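Local atomic coordinates of proteophosphoglycan (Silicibacter pomeroyi DSS-3, PDB entry 2RE3), a protein that is of unknown function but belongs to the DUF1285 family, whose fold carries repeated structural motifs and which may take part in signal transduction. Residues Pro143-Arg148 with Ala153-Lys158; Leu32-Phe37 with Lys72-Arg77; Ala62-Phe67 with Thr116-Ser121. All coordinates share one frame; numbering follows the deposited sequence. Where two conformers were deposited one is given.

Contact 1: residues Pro143-Arg148 with Ala153-Lys158; sequences PYVHVR and ALIDRK
Tyr144 and Leu154 face each other as an antiparallel non-hydrogen-bonded pair, and their side chains share one face of the sheet. The CB of Tyr144 lies 3.5 Å from Ala153 O. Its CG sits beside the backbone N and anti to the carbonyl carbon (chi1 -56°). This turns the ring toward Leu154. Tyr144 CD2 comes near Leu154 CA, and Tyr144 CE2 is 3.4 Å from Leu154 CD1. That methyl covers one ring face in a CH-pi contact, 3.8 Å from Leu154 CD1 to the centroid of the Tyr144 ring, displaced toward the rim. At the tip, OH is hydrogen-bonded to Asp93, and the ring also makes a cation-pi contact with Arg131.

The backbones are joined by three bonds. Val145 and Ala153 form a hydrogen-bonded pair, with Ala153 N 2.8 Å from Val145 O in a nearly straight bond (178°). Val145 N returns to Ala153 O, and Ile155 N reaches Pro143 O at 3.0 Å. On the other face, Val147 CG2 packs on Ala153 CB at 3.8 Å. Ile155 CD1 lies 4.0 Å from Pro143 CG, with the two side chains nearly perpendicular.

This is a beta hairpin, with a classic bulge at Val147 and Arg148. The strand ends at Ile155, and Asp156 follows as the N-cap of helix 157-164. Strand 96-104 flanks the hairpin beside 151-155, and strand 130-131 flanks it beside 144-148. Val145 and Ile155 touch Phe114 of strand 111-116, while Val147 and Ala153 touch Thr116 of the same strand.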
loop_
_atom_site.group_PDB
_atom_site.type_symbol
_atom_site.label_atom_id
_atom_site.label_comp_id
_atom_site.label_asym_id
_atom_site.label_seq_id
_atom_site.Cartn_x
_atom_site.Cartn_y
_atom_site.Cartn_z
ATOM N N PRO A 143 -5.496 6.885 -6.918
ATOM C CA PRO A 143 -5.262 5.543 -7.394
ATOM C C PRO A 143 -4.340 4.756 -6.450
ATOM O O PRO A 143 -3.479 5.334 -5.790
ATOM C CB PRO A 143 -4.564 5.788 -8.727
ATOM C CG PRO A 143 -3.780 7.027 -8.515
ATOM C CD PRO A 143 -4.426 7.789 -7.350
ATOM N N TYR A 144 -4.519 3.442 -6.427
ATOM C CA TYR A 144 -3.699 2.545 -5.630
ATOM C C TYR A 144 -2.965 1.559 -6.506
ATOM O O TYR A 144 -3.325 1.383 -7.670
ATOM C CB TYR A 144 -4.586 1.773 -4.687
ATOM C CG TYR A 144 -5.446 2.645 -3.794
ATOM C CD1 TYR A 144 -6.622 3.199 -4.264
ATOM C CD2 TYR A 144 -5.096 2.893 -2.458
ATOM C CE1 TYR A 144 -7.449 3.966 -3.450
ATOM C CE2 TYR A 144 -5.922 3.665 -1.623
ATOM C CZ TYR A 144 -7.104 4.195 -2.146
ATOM O OH TYR A 144 -7.937 4.959 -1.390
ATOM N N VAL A 145 -1.936 0.920 -5.945
ATOM C CA VAL A 145 -1.300 -0.253 -6.560
ATOM C C VAL A 145 -1.108 -1.359 -5.514
ATOM O O VAL A 145 -0.776 -1.106 -4.358
ATOM C CB VAL A 145 0.040 0.082 -7.241
ATOM C CG1 VAL A 145 1.054 0.682 -6.269
ATOM C CG2 VAL A 145 0.636 -1.159 -7.864
ATOM N N HIS A 146 -1.376 -2.587 -5.925
ATOM C CA HIS A 146 -1.231 -3.741 -5.053
ATOM C C HIS A 146 0.249 -4.034 -4.851
ATOM O O HIS A 146 1.044 -3.995 -5.806
ATOM C CB HIS A 146 -1.932 -4.935 -5.699
ATOM C CG HIS A 146 -1.844 -6.222 -4.935
ATOM N ND1 HIS A 146 -0.882 -7.166 -5.200
ATOM C CD2 HIS A 146 -2.648 -6.761 -3.986
ATOM C CE1 HIS A 146 -1.073 -8.220 -4.420
ATOM N NE2 HIS A 146 -2.139 -8.004 -3.675
ATOM N N VAL A 147 0.617 -4.283 -3.604
ATOM C CA VAL A 147 1.998 -4.621 -3.238
ATOM C C VAL A 147 2.072 -6.105 -2.917
ATOM O O VAL A 147 2.864 -6.818 -3.510
ATOM C CB VAL A 147 2.446 -3.833 -1.996
ATOM C CG1 VAL A 147 3.898 -4.190 -1.626
ATOM C CG2 VAL A 147 2.189 -2.332 -2.215
ATOM N N ARG A 148 1.255 -6.575 -1.968
ATOM C CA ARG A 148 1.217 -8.003 -1.690
ATOM C C ARG A 148 0.003 -8.384 -0.876
ATOM O O ARG A 148 -0.469 -7.613 -0.034
ATOM C CB ARG A 148 2.488 -8.477 -0.945
ATOM C CG ARG A 148 2.689 -7.883 0.454
ATOM C CD ARG A 148 3.816 -8.601 1.243
ATOM N NE ARG A 148 3.905 -8.017 2.589
ATOM C CZ ARG A 148 4.501 -6.859 2.864
ATOM N NH1 ARG A 148 5.125 -6.186 1.909
ATOM N NH2 ARG A 148 4.505 -6.377 4.108
ATOM N N ALA A 153 -0.808 0.071 -1.861
ATOM C CA ALA A 153 -0.176 1.356 -1.682
ATOM C C ALA A 153 -1.004 2.479 -2.378
ATOM O O ALA A 153 -1.351 2.391 -3.571
ATOM C CB ALA A 153 1.231 1.306 -2.249
ATOM N N LEU A 154 -1.304 3.534 -1.635
ATOM C CA LEU A 154 -1.855 4.747 -2.224
ATOM C C LEU A 154 -0.722 5.459 -2.948
ATOM O O LEU A 154 0.333 5.702 -2.356
ATOM C CB LEU A 154 -2.424 5.670 -1.155
ATOM C CG LEU A 154 -3.084 6.946 -1.650
ATOM C CD1 LEU A 154 -4.358 6.619 -2.420
ATOM C CD2 LEU A 154 -3.388 7.857 -0.460
ATOM N N ILE A 155 -0.949 5.794 -4.220
ATOM C CA ILE A 155 0.076 6.454 -5.033
ATOM C C ILE A 155 0.094 7.945 -4.666
ATOM O O ILE A 155 -0.932 8.598 -4.768
ATOM C CB ILE A 155 -0.201 6.221 -6.550
ATOM C CG1 ILE A 155 -0.062 4.737 -6.887
ATOM C CG2 ILE A 155 0.762 6.977 -7.423
ATOM C CD1 ILE A 155 -0.773 4.358 -8.144
ATOM N N ASP A 156 1.241 8.458 -4.213
ATOM C CA ASP A 156 1.350 9.867 -3.745
ATOM C C ASP A 156 1.371 10.854 -4.917
ATOM O O ASP A 156 1.521 10.440 -6.059
ATOM C CB ASP A 156 2.575 10.068 -2.835
ATOM C CG ASP A 156 3.915 10.094 -3.607
ATOM O OD1 ASP A 156 3.909 9.924 -4.842
ATOM O OD2 ASP A 156 4.988 10.296 -2.979
ATOM N N ARG A 157 1.225 12.150 -4.625
ATOM C CA ARG A 157 1.093 13.212 -5.661
ATOM C C ARG A 157 2.262 13.201 -6.621
ATOM O O ARG A 157 2.080 13.156 -7.833
ATOM C CB ARG A 157 0.981 14.627 -5.048
ATOM C CG ARG A 157 -0.068 14.821 -3.921
ATOM C CD ARG A 157 -1.465 14.232 -4.252
ATOM N NE ARG A 157 -2.251 14.996 -5.239
ATOM C CZ ARG A 157 -3.135 14.469 -6.097
ATOM N NH1 ARG A 157 -3.363 13.159 -6.145
ATOM N NH2 ARG A 157 -3.792 15.268 -6.934
ATOM N N LYS A 158 3.468 13.238 -6.082
ATOM C CA LYS A 158 4.641 13.281 -6.936
ATOM C C LYS A 158 4.603 12.109 -7.941
ATOM O O LYS A 158 4.725 12.326 -9.148
ATOM C CB LYS A 158 5.942 13.308 -6.119
ATOM C CG LYS A 158 7.195 13.420 -6.980
ATOM C CD LYS A 158 8.349 14.239 -6.343
ATOM C CE LYS A 158 9.397 13.393 -5.609
ATOM N NZ LYS A 158 10.699 14.155 -5.496
#

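Contact 2: residues Leu32-Phe37 with Lys72-Arg77; sequences LWNPPF and KREEDR
Lys72 reaches across to the backbone of Trp33 and the side chain of Asn34, and it has the most surface buried here. Its CG is anti to the backbone N (chi1 -176°), and the chain stays extended to the tip. This full reach brings Lys72 NZ to 2.6 Å from Trp33 O. The same ammonium is hydrogen-bonded to Val30 O, so the loop before strand 37-45 lays two carbonyl oxygens close to one charge. Asn34 meets Lys72 at about a right angle. In the conformer described, Asn34 ND2 is 3.4 Å from Lys72 NZ, but both are donors and do not bond.

Lys72 lies in strand 71-74, an outermost strand of the six-stranded N-terminal sheet. The strand turns into 77-81 through a tight hairpin. A type II' turn runs from Glu74 to Arg77, closed by backbone bonds in both directions between these two residues.

Glu74 OE2 lies 3.6 Å from Lys72 NZ, a long salt bridge. Glu74 is thus shared between two lysines, with Lys86, at its other oxygen, the stronger partner. Both charges would favour its ionised form. Trp33 contributes its carbonyl to the contact, while its indole packs on Ala28 and Pro83.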
loop_
_atom_site.group_PDB
_atom_site.type_symbol
_atom_site.label_atom_id
_atom_site.label_comp_id
_atom_site.label_asym_id
_atom_site.label_seq_id
_atom_site.Cartn_x
_atom_site.Cartn_y
_atom_site.Cartn_z
ATOM N N LEU A 32 0.548 -18.117 6.575
ATOM C CA LEU A 32 0.741 -19.437 7.164
ATOM C C LEU A 32 0.181 -19.498 8.581
ATOM O O LEU A 32 -0.055 -20.594 9.109
ATOM C CB LEU A 32 2.203 -19.822 7.224
ATOM C CG LEU A 32 2.910 -20.183 5.923
ATOM C CD1 LEU A 32 4.383 -20.412 6.278
ATOM C CD2 LEU A 32 2.280 -21.402 5.289
ATOM N N TRP A 33 -0.057 -18.325 9.176
ATOM C CA TRP A 33 -0.313 -18.220 10.602
ATOM C C TRP A 33 -1.750 -17.841 10.927
ATOM O O TRP A 33 -2.317 -16.938 10.317
ATOM C CB TRP A 33 0.643 -17.202 11.218
ATOM C CG TRP A 33 2.075 -17.480 10.919
ATOM C CD1 TRP A 33 2.650 -18.709 10.727
ATOM C CD2 TRP A 33 3.126 -16.516 10.755
ATOM N NE1 TRP A 33 3.992 -18.569 10.459
ATOM C CE2 TRP A 33 4.312 -17.235 10.472
ATOM C CE3 TRP A 33 3.184 -15.128 10.832
ATOM C CZ2 TRP A 33 5.540 -16.599 10.252
ATOM C CZ3 TRP A 33 4.396 -14.506 10.641
ATOM C CH2 TRP A 33 5.562 -15.240 10.356
ATOM N N ASN A 34 -2.332 -18.540 11.897
ATOM C CA ASN A 34 -3.687 -18.230 12.372
ATOM C C ASN A 34 -3.765 -18.320 13.874
ATOM O O ASN A 34 -4.486 -19.154 14.432
ATOM C CB ASN A 34 -4.700 -19.133 11.692
ATOM C CG ASN A 34 -4.817 -18.823 10.236
ATOM O OD1 ASN A 34 -4.383 -19.599 9.389
ATOM N ND2 ASN A 34 -5.344 -17.650 9.934
ATOM N N PRO A 35 -3.011 -17.445 14.537
ATOM C CA PRO A 35 -3.002 -17.386 15.982
ATOM C C PRO A 35 -4.300 -16.784 16.493
ATOM O O PRO A 35 -5.031 -16.167 15.733
ATOM C CB PRO A 35 -1.839 -16.458 16.278
ATOM C CG PRO A 35 -1.843 -15.522 15.090
ATOM C CD PRO A 35 -2.110 -16.437 13.950
ATOM N N PRO A 36 -4.586 -16.951 17.779
ATOM C CA PRO A 36 -5.858 -16.397 18.235
ATOM C C PRO A 36 -5.716 -14.888 18.355
ATOM O O PRO A 36 -4.620 -14.391 18.561
ATOM C CB PRO A 36 -6.084 -17.080 19.587
ATOM C CG PRO A 36 -4.712 -17.463 20.058
ATOM C CD PRO A 36 -3.800 -17.560 18.874
ATOM N N PHE A 37 -6.820 -14.188 18.165
ATOM C CA PHE A 37 -6.882 -12.730 18.186
ATOM C C PHE A 37 -6.652 -12.199 19.592
ATOM O O PHE A 37 -7.430 -12.494 20.477
ATOM C CB PHE A 37 -8.283 -12.355 17.714
ATOM C CG PHE A 37 -8.591 -10.891 17.748
ATOM C CD1 PHE A 37 -7.848 -9.977 16.989
ATOM C CD2 PHE A 37 -9.671 -10.421 18.477
ATOM C CE1 PHE A 37 -8.160 -8.633 17.001
ATOM C CE2 PHE A 37 -9.990 -9.076 18.482
ATOM C CZ PHE A 37 -9.242 -8.181 17.754
ATOM N N LYS A 72 -1.109 -8.158 7.833
ATOM C CA LYS A 72 -1.948 -9.144 7.213
ATOM C C LYS A 72 -3.344 -8.538 7.042
ATOM O O LYS A 72 -3.889 -7.900 7.950
ATOM C CB LYS A 72 -2.016 -10.378 8.106
ATOM C CG LYS A 72 -2.796 -11.540 7.505
ATOM C CD LYS A 72 -2.877 -12.754 8.450
ATOM C CE LYS A 72 -3.229 -14.054 7.676
ATOM N NZ LYS A 72 -3.329 -15.268 8.568
ATOM N N ARG A 73 -3.918 -8.746 5.875
ATOM C CA ARG A 73 -5.262 -8.310 5.606
ATOM C C ARG A 73 -6.203 -9.497 5.726
ATOM O O ARG A 73 -5.944 -10.550 5.150
ATOM C CB ARG A 73 -5.321 -7.769 4.182
ATOM C CG ARG A 73 -6.612 -7.097 3.854
ATOM C CD ARG A 73 -6.720 -6.771 2.402
ATOM N NE ARG A 73 -8.089 -6.444 2.094
ATOM C CZ ARG A 73 -8.495 -5.878 0.964
ATOM N NH1 ARG A 73 -7.647 -5.532 0.011
ATOM N NH2 ARG A 73 -9.781 -5.627 0.806
ATOM N N GLU A 74 -7.293 -9.346 6.466
ATOM C CA GLU A 74 -8.364 -10.346 6.447
ATOM C C GLU A 74 -9.643 -9.606 6.156
ATOM O O GLU A 74 -9.947 -8.604 6.813
ATOM C CB GLU A 74 -8.459 -11.089 7.769
ATOM C CG GLU A 74 -7.226 -11.935 8.020
ATOM C CD GLU A 74 -7.152 -12.561 9.402
ATOM O OE1 GLU A 74 -8.053 -12.356 10.245
ATOM O OE2 GLU A 74 -6.161 -13.265 9.649
ATOM N N GLU A 75 -10.388 -10.090 5.172
ATOM C CA GLU A 75 -11.543 -9.365 4.658
ATOM C C GLU A 75 -11.094 -7.931 4.351
ATOM O O GLU A 75 -10.177 -7.746 3.510
ATOM C CB GLU A 75 -12.730 -9.504 5.619
ATOM C CG GLU A 75 -13.095 -10.991 5.836
ATOM C CD GLU A 75 -14.566 -11.228 6.148
ATOM O OE1 GLU A 75 -15.432 -10.620 5.463
ATOM O OE2 GLU A 75 -14.859 -12.039 7.063
ATOM N N ASP A 76 -11.687 -6.939 5.024
ATOM C CA ASP A 76 -11.314 -5.535 4.820
ATOM C C ASP A 76 -10.510 -4.926 5.974
ATOM O O ASP A 76 -10.181 -3.747 5.956
ATOM C CB ASP A 76 -12.550 -4.665 4.477
ATOM C CG ASP A 76 -13.680 -4.757 5.499
ATOM O OD1 ASP A 76 -13.712 -5.645 6.382
ATOM O OD2 ASP A 76 -14.588 -3.912 5.380
ATOM N N ARG A 77 -10.131 -5.746 6.940
ATOM C CA ARG A 77 -9.442 -5.264 8.129
ATOM C C ARG A 77 -7.968 -5.625 8.127
ATOM O O ARG A 77 -7.517 -6.432 7.332
ATOM C CB ARG A 77 -10.083 -5.876 9.346
ATOM C CG ARG A 77 -11.470 -5.308 9.667
ATOM C CD ARG A 77 -12.174 -6.206 10.669
ATOM N NE ARG A 77 -11.919 -7.621 10.328
ATOM C CZ ARG A 77 -12.744 -8.443 9.658
ATOM N NH1 ARG A 77 -13.967 -8.062 9.263
ATOM N NH2 ARG A 77 -12.332 -9.684 9.407
#

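Contact 3: residues Ala62-Phe67 with Thr116-Ser121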
loop_
_atom_site.group_PDB
_atom_site.type_symbol
_atom_site.label_atom_id
_atom_site.label_comp_id
_atom_site.label_asym_id
_atom_site.label_seq_id
_atom_site.Cartn_x
_atom_site.Cartn_y
_atom_site.Cartn_z
ATOM N N ALA A 62 12.816 2.446 10.749
ATOM C CA ALA A 62 13.192 1.052 11.013
ATOM C C ALA A 62 12.043 0.237 11.651
ATOM O O ALA A 62 11.777 -0.894 11.256
ATOM C CB ALA A 62 14.504 0.970 11.875
HETATM N N MSE A 63 11.363 0.828 12.621
HETATM C CA MSE A 63 10.350 0.123 13.371
HETATM C C MSE A 63 9.095 0.046 12.536
HETATM O O MSE A 63 8.358 -0.965 12.557
HETATM C CB MSE A 63 10.049 0.857 14.645
HETATM C CG MSE A 63 8.977 0.187 15.486
HETATM SE SE MSE A 63 8.724 1.215 17.069
HETATM C CE MSE A 63 10.590 1.168 17.666
ATOM N N VAL A 64 8.837 1.112 11.792
ATOM C CA VAL A 64 7.709 1.074 10.903
ATOM C C VAL A 64 7.908 -0.058 9.862
ATOM O O VAL A 64 6.943 -0.714 9.479
ATOM C CB VAL A 64 7.456 2.453 10.247
ATOM C CG1 VAL A 64 6.455 2.325 9.148
ATOM C CG2 VAL A 64 6.980 3.472 11.300
ATOM N N ARG A 65 9.141 -0.300 9.419
ATOM C CA ARG A 65 9.409 -1.367 8.434
ATOM C C ARG A 65 9.202 -2.743 9.056
ATOM O O ARG A 65 8.644 -3.650 8.445
ATOM C CB ARG A 65 10.830 -1.296 7.943
ATOM C CG ARG A 65 11.057 -0.446 6.727
ATOM C CD ARG A 65 12.529 -0.517 6.296
ATOM N NE ARG A 65 13.155 0.685 6.791
ATOM C CZ ARG A 65 14.248 0.758 7.533
ATOM N NH1 ARG A 65 14.978 -0.302 7.859
ATOM N NH2 ARG A 65 14.634 1.943 7.924
ATOM N N LEU A 66 9.625 -2.849 10.306
ATOM C CA LEU A 66 9.542 -4.073 11.071
ATOM C C LEU A 66 8.082 -4.475 11.283
ATOM O O LEU A 66 7.697 -5.600 10.956
ATOM C CB LEU A 66 10.273 -3.883 12.418
ATOM C CG LEU A 66 10.600 -5.113 13.258
ATOM C CD1 LEU A 66 11.603 -5.992 12.499
ATOM C CD2 LEU A 66 11.169 -4.725 14.661
ATOM N N PHE A 67 7.251 -3.559 11.783
ATOM C CA PHE A 67 5.848 -3.896 11.990
ATOM C C PHE A 67 5.157 -4.113 10.654
ATOM O O PHE A 67 4.230 -4.891 10.568
ATOM C CB PHE A 67 5.094 -2.813 12.778
ATOM C CG PHE A 67 5.372 -2.816 14.237
ATOM C CD1 PHE A 67 5.111 -3.927 15.006
ATOM C CD2 PHE A 67 5.866 -1.687 14.865
ATOM C CE1 PHE A 67 5.361 -3.923 16.362
ATOM C CE2 PHE A 67 6.112 -1.683 16.218
ATOM C CZ PHE A 67 5.855 -2.815 16.958
ATOM N N THR A 116 7.397 1.699 -2.228
ATOM C CA THR A 116 6.572 2.186 -1.116
ATOM C C THR A 116 7.421 2.882 -0.061
ATOM O O THR A 116 8.661 2.815 -0.088
ATOM C CB THR A 116 5.818 1.017 -0.412
ATOM O OG1 THR A 116 6.772 0.167 0.247
ATOM C CG2 THR A 116 4.965 0.185 -1.437
ATOM N N HIS A 117 6.766 3.531 0.897
ATOM C CA HIS A 117 7.494 4.311 1.921
ATOM C C HIS A 117 8.254 3.437 2.922
ATOM O O HIS A 117 8.994 3.936 3.739
ATOM C CB HIS A 117 6.555 5.313 2.622
ATOM C CG HIS A 117 5.624 4.706 3.635
ATOM N ND1 HIS A 117 4.667 3.756 3.314
ATOM C CD2 HIS A 117 5.482 4.952 4.967
ATOM C CE1 HIS A 117 3.980 3.453 4.404
ATOM N NE2 HIS A 117 4.469 4.147 5.424
ATOM N N VAL A 118 8.063 2.130 2.872
ATOM C CA VAL A 118 8.790 1.236 3.754
ATOM C C VAL A 118 9.794 0.411 2.935
ATOM O O VAL A 118 10.363 -0.561 3.414
ATOM C CB VAL A 118 7.825 0.355 4.529
ATOM C CG1 VAL A 118 6.888 1.240 5.383
ATOM C CG2 VAL A 118 7.002 -0.554 3.567
ATOM N N GLY A 119 10.023 0.814 1.696
ATOM C CA GLY A 119 11.082 0.225 0.923
ATOM C C GLY A 119 10.697 -0.939 0.030
ATOM O O GLY A 119 11.558 -1.450 -0.683
ATOM N N ASP A 120 9.435 -1.373 0.037
ATOM C CA ASP A 120 9.063 -2.498 -0.801
ATOM C C ASP A 120 8.849 -2.065 -2.257
ATOM O O ASP A 120 8.500 -0.919 -2.561
ATOM C CB ASP A 120 7.807 -3.193 -0.307
ATOM C CG ASP A 120 7.977 -3.853 1.054
ATOM O OD1 ASP A 120 9.075 -4.423 1.355
ATOM O OD2 ASP A 120 6.968 -3.809 1.797
ATOM N N SER A 121 9.040 -3.021 -3.143
ATOM C CA SER A 121 8.980 -2.809 -4.563
ATOM C C SER A 121 7.761 -3.573 -5.100
ATOM O O SER A 121 7.567 -4.728 -4.733
ATOM C CB SER A 121 10.264 -3.381 -5.152
ATOM O OG SER A 121 10.264 -3.278 -6.549
#
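The backbones of Arg65 and Val118 come within 5.4 Å, CA to CA, where a turn of helix 61-68 meets a tight beta turn. That turn is type I, from Thr116 to Gly119, with Gly119 N bonded to Thr116 O. Thr116 N is bonded to Asp120 O, and Gly119 has a positive phi of 94°. Together these make a type I turn with a G1 bulge, joining strands 111-116 and 121-123. Thr116 OG1 also accepts a bond from Asp120 N, at 3.1 Å.

Val118 is the residue of the loop most covered by the helix. Val118 CG1 stands beside the backbone N (chi1 -60°) and meets Val64 CG1 at 3.9 Å. The two valines cross at about a right angle. The same Val118 methyl lies over the centre of the His117 ring, 3.7 Å above its plane, and is thus in touch with both Val64 and the imidazole.

Arg65 takes part through its aliphatic chain. Arg65 CG lies 3.4 Å from Val118 O and 4.0 Å from Val118 CB, as the two side chains slide past each other in opposite directions. The chain then bends at chi3 (-100°), and one face of the guanidinium comes over Ala62 CA on its own helix.

Val64 and Phe67 also rest on Trp51 of strand 51-53, and Met63, present as selenomethionine, and Phe67 pack against helix 15-21. On the loop side, Val118 and His117 touch Phe96 of strand 96-104. The contact thus joins a helix of the N-terminal domain to a hairpin turn of the C-terminal one.

How the contacts relate
From the N terminus, the loop 32-37 is met first, and contact 2 ties it to strand 71-74 in the N-terminal sheet. Before that closes, helix 61-68 opens contact 3, which ends only at 116-121, so contacts 2 and 3 cross. Contact 3 spans the two domains. Contact 1 follows in series and is local, closing the hairpin 144-155 in the second sheet. Both six-stranded sheets have the order 3-2-1-6-5-4, in keeping with a repeated motif. Contacts 1 and 3 touch: Arg148 NH1 forms a salt bridge with Asp120 OD2 at 3.0 Å, and Thr116 packs against Val147 and Ala153. Contact 2 lies apart, its centre about 22 Å from that of contact 1.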